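Phage terminase large subunit (Thermus phage P7426, PDB 7KS4) probably acts as the ATP-driven motor that moves viral DNA into empty capsids and as the endonuclease that cuts the genome, this piece being its ATPase domain. Local coordinates at residues A[53-58]-A[176-181]; A[190-195]-A[255-260]; A[225-228]-A[233-236]. One frame throughout, in Å; residues are numbered along the deposited sequence.

Contact 1. Residues A[53-58]-A[176-181]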
loop_
_atom_site.group_PDB
_atom_site.type_symbol
_atom_site.label_atom_id
_atom_site.label_comp_id
_atom_site.label_asym_id
_atom_site.label_seq_id
_atom_site.Cartn_x
_atom_site.Cartn_y
_atom_site.Cartn_z
ATOM N N SER A 53 0.526 1.365 -5.453
ATOM C CA SER A 53 0.969 2.487 -6.273
ATOM C C SER A 53 -0.220 3.193 -6.908
ATOM O O SER A 53 -0.260 4.430 -6.967
ATOM C CB SER A 53 1.961 2.010 -7.338
ATOM O OG SER A 53 1.309 1.353 -8.418
ATOM N N VAL A 54 -1.218 2.428 -7.359
ATOM C CA VAL A 54 -2.412 3.034 -7.946
ATOM C C VAL A 54 -3.132 3.900 -6.925
ATOM O O VAL A 54 -3.629 4.984 -7.255
ATOM C CB VAL A 54 -3.339 1.944 -8.511
ATOM C CG1 VAL A 54 -4.677 2.542 -8.961
ATOM C CG2 VAL A 54 -2.650 1.247 -9.681
ATOM N N GLU A 55 -3.228 3.425 -5.680
ATOM C CA GLU A 55 -3.875 4.214 -4.632
ATOM C C GLU A 55 -3.172 5.550 -4.440
ATOM O O GLU A 55 -3.823 6.597 -4.329
ATOM C CB GLU A 55 -3.893 3.428 -3.316
ATOM C CG GLU A 55 -4.804 2.203 -3.332
ATOM C CD GLU A 55 -6.256 2.544 -3.063
ATOM O OE1 GLU A 55 -6.522 3.568 -2.400
ATOM O OE2 GLU A 55 -7.140 1.789 -3.526
ATOM N N ALA A 56 -1.841 5.536 -4.399
ATOM C CA ALA A 56 -1.078 6.769 -4.226
ATOM C C ALA A 56 -1.278 7.720 -5.400
ATOM O O ALA A 56 -1.485 8.923 -5.205
ATOM C CB ALA A 56 0.400 6.437 -4.046
ATOM N N VAL A 57 -1.215 7.202 -6.630
ATOM C CA VAL A 57 -1.410 8.053 -7.802
ATOM C C VAL A 57 -2.754 8.761 -7.721
ATOM O O VAL A 57 -2.858 9.972 -7.954
ATOM C CB VAL A 57 -1.301 7.234 -9.102
ATOM C CG1 VAL A 57 -1.597 8.131 -10.301
ATOM C CG2 VAL A 57 0.073 6.612 -9.248
ATOM N N PHE A 58 -3.810 8.009 -7.408
ATOM C CA PHE A 58 -5.141 8.595 -7.337
ATOM C C PHE A 58 -5.187 9.741 -6.329
ATOM O O PHE A 58 -5.687 10.833 -6.632
ATOM C CB PHE A 58 -6.160 7.516 -6.983
ATOM C CG PHE A 58 -7.565 8.026 -6.915
ATOM C CD1 PHE A 58 -8.247 8.357 -8.073
ATOM C CD2 PHE A 58 -8.198 8.186 -5.696
ATOM C CE1 PHE A 58 -9.539 8.838 -8.018
ATOM C CE2 PHE A 58 -9.488 8.662 -5.634
ATOM C CZ PHE A 58 -10.160 8.984 -6.800
ATOM N N ASP A 176 -7.560 12.414 9.826
ATOM C CA ASP A 176 -8.370 11.225 9.597
ATOM C C ASP A 176 -7.936 10.537 8.306
ATOM O O ASP A 176 -8.750 10.178 7.449
ATOM C CB ASP A 176 -9.857 11.574 9.565
ATOM C CG ASP A 176 -10.741 10.361 9.769
ATOM O OD1 ASP A 176 -11.818 10.298 9.138
ATOM O OD2 ASP A 176 -10.360 9.475 10.564
ATOM N N GLY A 177 -6.622 10.380 8.160
ATOM C CA GLY A 177 -6.073 9.749 6.977
ATOM C C GLY A 177 -6.188 8.239 7.022
ATOM O O GLY A 177 -6.464 7.634 8.063
ATOM N N TRP A 178 -5.975 7.622 5.865
ATOM C CA TRP A 178 -6.121 6.184 5.736
ATOM C C TRP A 178 -4.764 5.511 5.611
ATOM O O TRP A 178 -3.755 6.131 5.269
ATOM C CB TRP A 178 -7.011 5.805 4.546
ATOM C CG TRP A 178 -6.606 6.277 3.159
ATOM C CD1 TRP A 178 -7.170 7.309 2.456
ATOM C CD2 TRP A 178 -5.612 5.703 2.296
ATOM N NE1 TRP A 178 -6.588 7.413 1.218
ATOM C CE2 TRP A 178 -5.628 6.441 1.092
ATOM C CE3 TRP A 178 -4.704 4.643 2.423
ATOM C CZ2 TRP A 178 -4.763 6.169 0.040
ATOM C CZ3 TRP A 178 -3.855 4.368 1.376
ATOM C CH2 TRP A 178 -3.892 5.125 0.192
ATOM N N ALA A 179 -4.758 4.222 5.930
ATOM C CA ALA A 179 -3.558 3.411 5.889
ATOM C C ALA A 179 -3.872 2.159 5.102
ATOM O O ALA A 179 -4.923 1.541 5.313
ATOM C CB ALA A 179 -3.074 3.034 7.290
ATOM N N LEU A 180 -2.970 1.808 4.194
ATOM C CA LEU A 180 -2.966 0.522 3.511
ATOM C C LEU A 180 -1.746 -0.250 4.005
ATOM O O LEU A 180 -0.607 0.125 3.714
ATOM C CB LEU A 180 -2.941 0.719 1.999
ATOM C CG LEU A 180 -2.851 -0.537 1.144
ATOM C CD1 LEU A 180 -4.005 -1.499 1.419
ATOM C CD2 LEU A 180 -2.813 -0.117 -0.324
ATOM N N ILE A 181 -1.993 -1.323 4.750
ATOM C CA ILE A 181 -0.969 -2.066 5.477
ATOM C C ILE A 181 -0.869 -3.428 4.815
ATOM O O ILE A 181 -1.774 -4.257 4.953
ATOM C CB ILE A 181 -1.321 -2.181 6.965
ATOM C CG1 ILE A 181 -1.524 -0.774 7.545
ATOM C CG2 ILE A 181 -0.244 -2.946 7.734
ATOM C CD1 ILE A 181 -2.114 -0.765 8.947
#
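Glu55, in the middle of helix 48-62, faces Trp178 and Leu180 at the start of strand 178-183, and the two backbones stay well apart, the nearest CA atoms being those of Glu55 and Leu180 at 9.0 Å. Trp178 and Leu180 both direct their CB toward the helix, as alternate residues on one side of a strand do, whereas Ala179 between them belongs to the other side. The contact is made by van der Waals packing. Glu55 CB lies 3.9 Å from Trp178 CH2, at the far end of the six-membered ring, and Glu55 CG lies 4.3 Å from Leu180 CD2. The indole gets there because its CG sits between the backbone N and the carbonyl carbon (chi1 58°), which sends the ring up from the strand to the helix. This is a helix-on-sheet layer of the P-loop NTPase fold: helix 48-62 follows the P-loop, and its first residues, Lys48 and Ser49, lie at the magnesium site, while strand 178-183 runs between the parallel strands 150-153 and 37-42. The Glu55 side chain bends at chi2 (-82°), bringing its carboxylate back beside the indole with OE1 4.0 Å from Trp178 CZ2; the carboxylate and ring planes are perpendicular. Its two oxygens have separate partners, OE1 in a salt bridge with Arg38 NH2 and OE2 in a hydrogen bond with His31 ND1, so this buried acid is held at both oxygens and its negative charge is probably offset by the arginine. Arg38 also makes a cation-pi contact with Trp178, joining carboxylate and indole through one guanidinium group. At the other end of the indole, Trp178 NE1 is hydrogen-bonded to Glu59 OE2, one helical turn beyond Glu55.

Contact 2. Residues A[190-195]-A[255-260]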
loop_
_atom_site.group_PDB
_atom_site.type_symbol
_atom_site.label_atom_id
_atom_site.label_comp_id
_atom_site.label_asym_id
_atom_site.label_seq_id
_atom_site.Cartn_x
_atom_site.Cartn_y
_atom_site.Cartn_z
ATOM N N TRP A 190 2.310 -7.743 15.448
ATOM C CA TRP A 190 1.304 -6.692 15.341
ATOM C C TRP A 190 0.532 -6.770 14.029
ATOM O O TRP A 190 -0.656 -6.435 13.995
ATOM C CB TRP A 190 1.956 -5.315 15.499
ATOM C CG TRP A 190 2.690 -4.834 14.289
ATOM C CD1 TRP A 190 3.978 -5.121 13.943
ATOM C CD2 TRP A 190 2.181 -3.968 13.272
ATOM N NE1 TRP A 190 4.304 -4.484 12.768
ATOM C CE2 TRP A 190 3.220 -3.766 12.338
ATOM C CE3 TRP A 190 0.952 -3.340 13.060
ATOM C CZ2 TRP A 190 3.064 -2.968 11.204
ATOM C CZ3 TRP A 190 0.800 -2.538 11.935
ATOM C CH2 TRP A 190 1.851 -2.360 11.023
ATOM N N PHE A 191 1.177 -7.214 12.944
ATOM C CA PHE A 191 0.484 -7.296 11.660
ATOM C C PHE A 191 -0.633 -8.328 11.709
ATOM O O PHE A 191 -1.701 -8.127 11.120
ATOM C CB PHE A 191 1.481 -7.627 10.553
ATOM C CG PHE A 191 0.856 -7.815 9.202
ATOM C CD1 PHE A 191 0.490 -6.723 8.436
ATOM C CD2 PHE A 191 0.658 -9.088 8.687
ATOM C CE1 PHE A 191 -0.081 -6.892 7.190
ATOM C CE2 PHE A 191 0.088 -9.264 7.433
ATOM C CZ PHE A 191 -0.278 -8.164 6.683
ATOM N N TYR A 192 -0.399 -9.438 12.415
ATOM C CA TYR A 192 -1.448 -10.427 12.633
ATOM C C TYR A 192 -2.624 -9.829 13.395
ATOM O O TYR A 192 -3.787 -10.068 13.050
ATOM C CB TYR A 192 -0.864 -11.617 13.395
ATOM C CG TYR A 192 -1.898 -12.506 14.032
ATOM C CD1 TYR A 192 -2.761 -13.274 13.254
ATOM C CD2 TYR A 192 -2.009 -12.587 15.415
ATOM C CE1 TYR A 192 -3.715 -14.096 13.845
ATOM C CE2 TYR A 192 -2.953 -13.399 16.012
ATOM C CZ TYR A 192 -3.799 -14.156 15.226
ATOM O OH TYR A 192 -4.736 -14.962 15.831
ATOM N N GLU A 193 -2.338 -9.062 14.446
ATOM C CA GLU A 193 -3.404 -8.436 15.220
ATOM C C GLU A 193 -4.235 -7.504 14.352
ATOM O O GLU A 193 -5.470 -7.556 14.372
ATOM C CB GLU A 193 -2.808 -7.678 16.398
ATOM C CG GLU A 193 -2.007 -8.577 17.296
ATOM C CD GLU A 193 -1.237 -7.836 18.345
ATOM O OE1 GLU A 193 -1.127 -6.589 18.264
ATOM O OE2 GLU A 193 -0.744 -8.523 19.259
ATOM N N PHE A 194 -3.569 -6.632 13.591
ATOM C CA PHE A 194 -4.288 -5.689 12.739
ATOM C C PHE A 194 -5.071 -6.417 11.665
ATOM O O PHE A 194 -6.198 -6.025 11.332
ATOM C CB PHE A 194 -3.313 -4.696 12.110
ATOM C CG PHE A 194 -3.078 -3.473 12.947
ATOM C CD1 PHE A 194 -2.909 -3.581 14.318
ATOM C CD2 PHE A 194 -3.017 -2.219 12.366
ATOM C CE1 PHE A 194 -2.693 -2.461 15.095
ATOM C CE2 PHE A 194 -2.800 -1.091 13.141
ATOM C CZ PHE A 194 -2.635 -1.213 14.507
ATOM N N PHE A 195 -4.491 -7.478 11.105
ATOM C CA PHE A 195 -5.219 -8.286 10.134
ATOM C C PHE A 195 -6.527 -8.791 10.729
ATOM O O PHE A 195 -7.596 -8.667 10.119
ATOM C CB PHE A 195 -4.358 -9.458 9.672
ATOM C CG PHE A 195 -5.075 -10.385 8.743
ATOM C CD1 PHE A 195 -5.088 -10.146 7.383
ATOM C CD2 PHE A 195 -5.772 -11.472 9.234
ATOM C CE1 PHE A 195 -5.761 -10.996 6.525
ATOM C CE2 PHE A 195 -6.447 -12.318 8.381
ATOM C CZ PHE A 195 -6.443 -12.074 7.025
ATOM N N ALA A 255 0.736 -17.364 2.637
ATOM C CA ALA A 255 0.292 -16.207 3.410
ATOM C C ALA A 255 -0.279 -16.650 4.756
ATOM O O ALA A 255 -1.231 -16.062 5.275
ATOM C CB ALA A 255 -0.727 -15.372 2.629
ATOM N N GLU A 256 0.323 -17.692 5.332
ATOM C CA GLU A 256 -0.152 -18.259 6.584
ATOM C C GLU A 256 0.505 -17.570 7.769
ATOM O O GLU A 256 1.686 -17.206 7.723
ATOM C CB GLU A 256 0.124 -19.763 6.643
ATOM C CG GLU A 256 -0.695 -20.560 5.655
ATOM C CD GLU A 256 -0.394 -22.041 5.698
ATOM O OE1 GLU A 256 0.072 -22.536 6.746
ATOM O OE2 GLU A 256 -0.617 -22.707 4.669
ATOM N N PHE A 257 -0.291 -17.375 8.818
ATOM C CA PHE A 257 0.190 -16.892 10.106
ATOM C C PHE A 257 0.577 -18.104 10.944
ATOM O O PHE A 257 -0.293 -18.870 11.368
ATOM C CB PHE A 257 -0.889 -16.090 10.825
ATOM C CG PHE A 257 -1.206 -14.765 10.201
ATOM C CD1 PHE A 257 -0.390 -13.672 10.426
ATOM C CD2 PHE A 257 -2.357 -14.597 9.446
ATOM C CE1 PHE A 257 -0.695 -12.435 9.883
ATOM C CE2 PHE A 257 -2.670 -13.371 8.903
ATOM C CZ PHE A 257 -1.838 -12.281 9.127
ATOM N N VAL A 258 1.871 -18.271 11.196
ATOM C CA VAL A 258 2.388 -19.443 11.894
ATOM C C VAL A 258 3.127 -18.982 13.143
ATOM O O VAL A 258 3.922 -18.036 13.087
ATOM C CB VAL A 258 3.306 -20.278 10.983
ATOM C CG1 VAL A 258 2.579 -20.655 9.700
ATOM C CG2 VAL A 258 4.572 -19.514 10.647
ATOM N N SER A 259 2.868 -19.652 14.264
ATOM C CA SER A 259 3.578 -19.373 15.509
ATOM C C SER A 259 5.011 -19.882 15.397
ATOM O O SER A 259 5.251 -21.093 15.432
ATOM C CB SER A 259 2.852 -20.028 16.681
ATOM O OG SER A 259 2.780 -21.432 16.512
ATOM N N HIS A 260 5.964 -18.963 15.263
ATOM C CA HIS A 260 7.371 -19.328 15.110
ATOM C C HIS A 260 7.848 -20.143 16.310
ATOM O O HIS A 260 9.047 -20.235 16.578
ATOM C CB HIS A 260 8.241 -18.076 14.942
ATOM C CG HIS A 260 8.059 -17.381 13.626
ATOM N ND1 HIS A 260 8.971 -16.474 13.129
ATOM C CD2 HIS A 260 7.069 -17.460 12.704
ATOM C CE1 HIS A 260 8.553 -16.026 11.958
ATOM N NE2 HIS A 260 7.401 -16.608 11.679
#
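Phe257, in the segment that follows helix 246-252, inserts its ring among Phe191, Tyr192 and Phe195 of helix 190-197. Two aromatic pairs dominate. The edge of the Tyr192 ring is directed at the face of Phe257, with centroids 5.1 Å apart and planes at 60°; Tyr192 CD1 stands 3.7 Å above that face, offset toward its rim. Phe195 and Phe257 form an oblique pair, in which Phe257 CE2 comes over one face of the Phe195 ring, 3.7 Å from Phe195 CD2. With Phe257 these two residues make up an aromatic cluster.

Simple apolar packing completes the contact. Phe191 CD2 touches the edge of Phe257, 3.8 Å from its CE1, and the same CE1 lies 3.5 Å from Tyr192 CA, so the ring reaches the helix backbone itself. Phe257 CG is turned beside its own backbone N (chi1 -70°), which carries the ring toward the helix. Cys41 of strand 37-42 touches Phe191, Phe195 and Phe257, placing the cluster against the central sheet.

No hydrogen bond crosses between the segments, and the Tyr192 hydroxyl is hydrogen-bonded to Pro208 O; what joins the two segments is therefore aromatic and apolar packing round the one Phe257 ring.

Contact 3. Residues A[225-228]-A[233-236]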
loop_
_atom_site.group_PDB
_atom_site.type_symbol
_atom_site.label_atom_id
_atom_site.label_comp_id
_atom_site.label_asym_id
_atom_site.label_seq_id
_atom_site.Cartn_x
_atom_site.Cartn_y
_atom_site.Cartn_z
ATOM N N ALA A 225 -3.269 -16.440 -0.918
ATOM C CA ALA A 225 -2.020 -17.095 -1.251
ATOM C C ALA A 225 -1.606 -16.713 -2.666
ATOM O O ALA A 225 -2.411 -16.248 -3.475
ATOM C CB ALA A 225 -2.165 -18.615 -1.139
ATOM N N SER A 226 -0.326 -16.912 -2.965
ATOM C CA SER A 226 0.148 -16.641 -4.315
ATOM C C SER A 226 -0.685 -17.395 -5.345
ATOM O O SER A 226 -0.996 -16.862 -6.419
ATOM C CB SER A 226 1.621 -17.017 -4.432
ATOM O OG SER A 226 2.372 -16.379 -3.414
ATOM N N TRP A 227 -1.080 -18.628 -5.024
ATOM C CA TRP A 227 -1.831 -19.440 -5.971
ATOM C C TRP A 227 -3.313 -19.101 -5.998
ATOM O O TRP A 227 -4.016 -19.571 -6.898
ATOM C CB TRP A 227 -1.644 -20.925 -5.661
ATOM C CG TRP A 227 -1.973 -21.300 -4.258
ATOM C CD1 TRP A 227 -3.214 -21.477 -3.728
ATOM C CD2 TRP A 227 -1.042 -21.556 -3.198
ATOM N NE1 TRP A 227 -3.117 -21.825 -2.401
ATOM C CE2 TRP A 227 -1.792 -21.883 -2.055
ATOM C CE3 TRP A 227 0.354 -21.539 -3.108
ATOM C CZ2 TRP A 227 -1.197 -22.190 -0.835
ATOM C CZ3 TRP A 227 0.942 -21.851 -1.897
ATOM C CH2 TRP A 227 0.168 -22.171 -0.779
ATOM N N ASP A 228 -3.808 -18.308 -5.041
ATOM C CA ASP A 228 -5.140 -17.731 -5.190
ATOM C C ASP A 228 -5.167 -16.708 -6.319
ATOM O O ASP A 228 -6.167 -16.601 -7.039
ATOM C CB ASP A 228 -5.598 -17.073 -3.884
ATOM C CG ASP A 228 -5.875 -18.080 -2.782
ATOM O OD1 ASP A 228 -6.354 -19.192 -3.093
ATOM O OD2 ASP A 228 -5.618 -17.753 -1.603
ATOM N N ARG A 233 -0.030 -21.372 -11.391
ATOM C CA ARG A 233 1.279 -21.557 -10.779
ATOM C C ARG A 233 1.222 -22.415 -9.526
ATOM O O ARG A 233 2.262 -22.636 -8.896
ATOM C CB ARG A 233 1.895 -20.202 -10.417
ATOM C CG ARG A 233 2.153 -19.291 -11.599
ATOM C CD ARG A 233 2.707 -17.941 -11.144
ATOM N NE ARG A 233 2.735 -16.962 -12.227
ATOM C CZ ARG A 233 2.939 -15.659 -12.057
ATOM N NH1 ARG A 233 3.135 -15.165 -10.844
ATOM N NH2 ARG A 233 2.942 -14.846 -13.103
ATOM N N ARG A 234 0.036 -22.874 -9.129
ATOM C CA ARG A 234 -0.084 -23.596 -7.867
ATOM C C ARG A 234 0.864 -24.788 -7.828
ATOM O O ARG A 234 1.572 -24.999 -6.836
ATOM C CB ARG A 234 -1.527 -24.053 -7.651
ATOM C CG ARG A 234 -1.769 -24.605 -6.261
ATOM C CD ARG A 234 -3.194 -25.106 -6.067
ATOM N NE ARG A 234 -3.490 -25.283 -4.651
ATOM C CZ ARG A 234 -3.139 -26.346 -3.933
ATOM N NH1 ARG A 234 -2.473 -27.355 -4.490
ATOM N NH2 ARG A 234 -3.454 -26.400 -2.645
ATOM N N GLU A 235 0.889 -25.588 -8.897
ATOM C CA GLU A 235 1.733 -26.781 -8.879
ATOM C C GLU A 235 3.206 -26.404 -8.768
ATOM O O GLU A 235 3.964 -27.045 -8.029
ATOM C CB GLU A 235 1.485 -27.640 -10.118
ATOM C CG GLU A 235 2.292 -28.950 -10.138
ATOM C CD GLU A 235 1.937 -29.924 -9.008
ATOM O OE1 GLU A 235 0.820 -29.840 -8.462
ATOM O OE2 GLU A 235 2.781 -30.790 -8.673
ATOM N N TRP A 236 3.632 -25.354 -9.472
ATOM C CA TRP A 236 5.018 -24.920 -9.349
ATOM C C TRP A 236 5.336 -24.512 -7.913
ATOM O O TRP A 236 6.369 -24.909 -7.363
ATOM C CB TRP A 236 5.312 -23.775 -10.317
ATOM C CG TRP A 236 6.710 -23.256 -10.172
ATOM C CD1 TRP A 236 7.855 -23.819 -10.669
ATOM C CD2 TRP A 236 7.118 -22.079 -9.468
ATOM N NE1 TRP A 236 8.948 -23.061 -10.319
ATOM C CE2 TRP A 236 8.522 -21.988 -9.582
ATOM C CE3 TRP A 236 6.433 -21.091 -8.753
ATOM C CZ2 TRP A 236 9.249 -20.944 -9.015
ATOM C CZ3 TRP A 236 7.162 -20.059 -8.184
ATOM C CH2 TRP A 236 8.552 -19.990 -8.327
#
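The backbones of helices 226-229 and 234-239 come closest at Trp227 and Arg234, whose CA atoms are 4.9 Å apart. Two consecutive short helices joined by a short connection, they follow edge strand 219-224 of the P-loop ATPase domain, and their main side-chain interaction is a cation-pi contact. Arg234 CZ lies 4.9 Å from the centroid of the five-membered ring of Trp227 and 13° off the ring normal, hence over the face. The guanidinium does not lie flat on the indole: the two planes are 62° apart, and it is NE that comes closest, 3.9 Å from Trp227 CD1. The aliphatic part of the arginine packs first, with Arg234 CB 3.7 Å from Trp227 CB. An extended chain from CG to NE then carries the charged group along the indole. Ala225 CB lies over the opposite face of the indole, 3.4 Å above its plane and offset toward the rim, and Phe249 and Tyr237 also meet the tryptophan. Ala225 occupies the N-cap position of helix 226-229, and its amide is tied to the first turn: Ala225 N donates to Asp228 OD2 over 2.8 Å, reaching the oxygen from above the carboxylate plane, 36° out of it.

Overall arrangement
Contacts 1 and 2 are buried, whereas contact 3 lies at the surface, its centre about 22 Å from the centre of the chain. The first two are joined directly: strand 178-183 leads on to helix 190-197, and Ile181 packs against Trp190, Phe191 and Phe194. Contact 3 is nested within the chain loop that contact 2 closes, and its nearest atoms are about 4 Å from that contact without touching it; from contact 1 they are about 14 Å away. The chemistry changes with place. Near the centre a buried carboxylate with outside partners accompanies apolar packing, contact 2 is wholly aromatic and apolar, and the surface pair sets an exposed arginine against an indole.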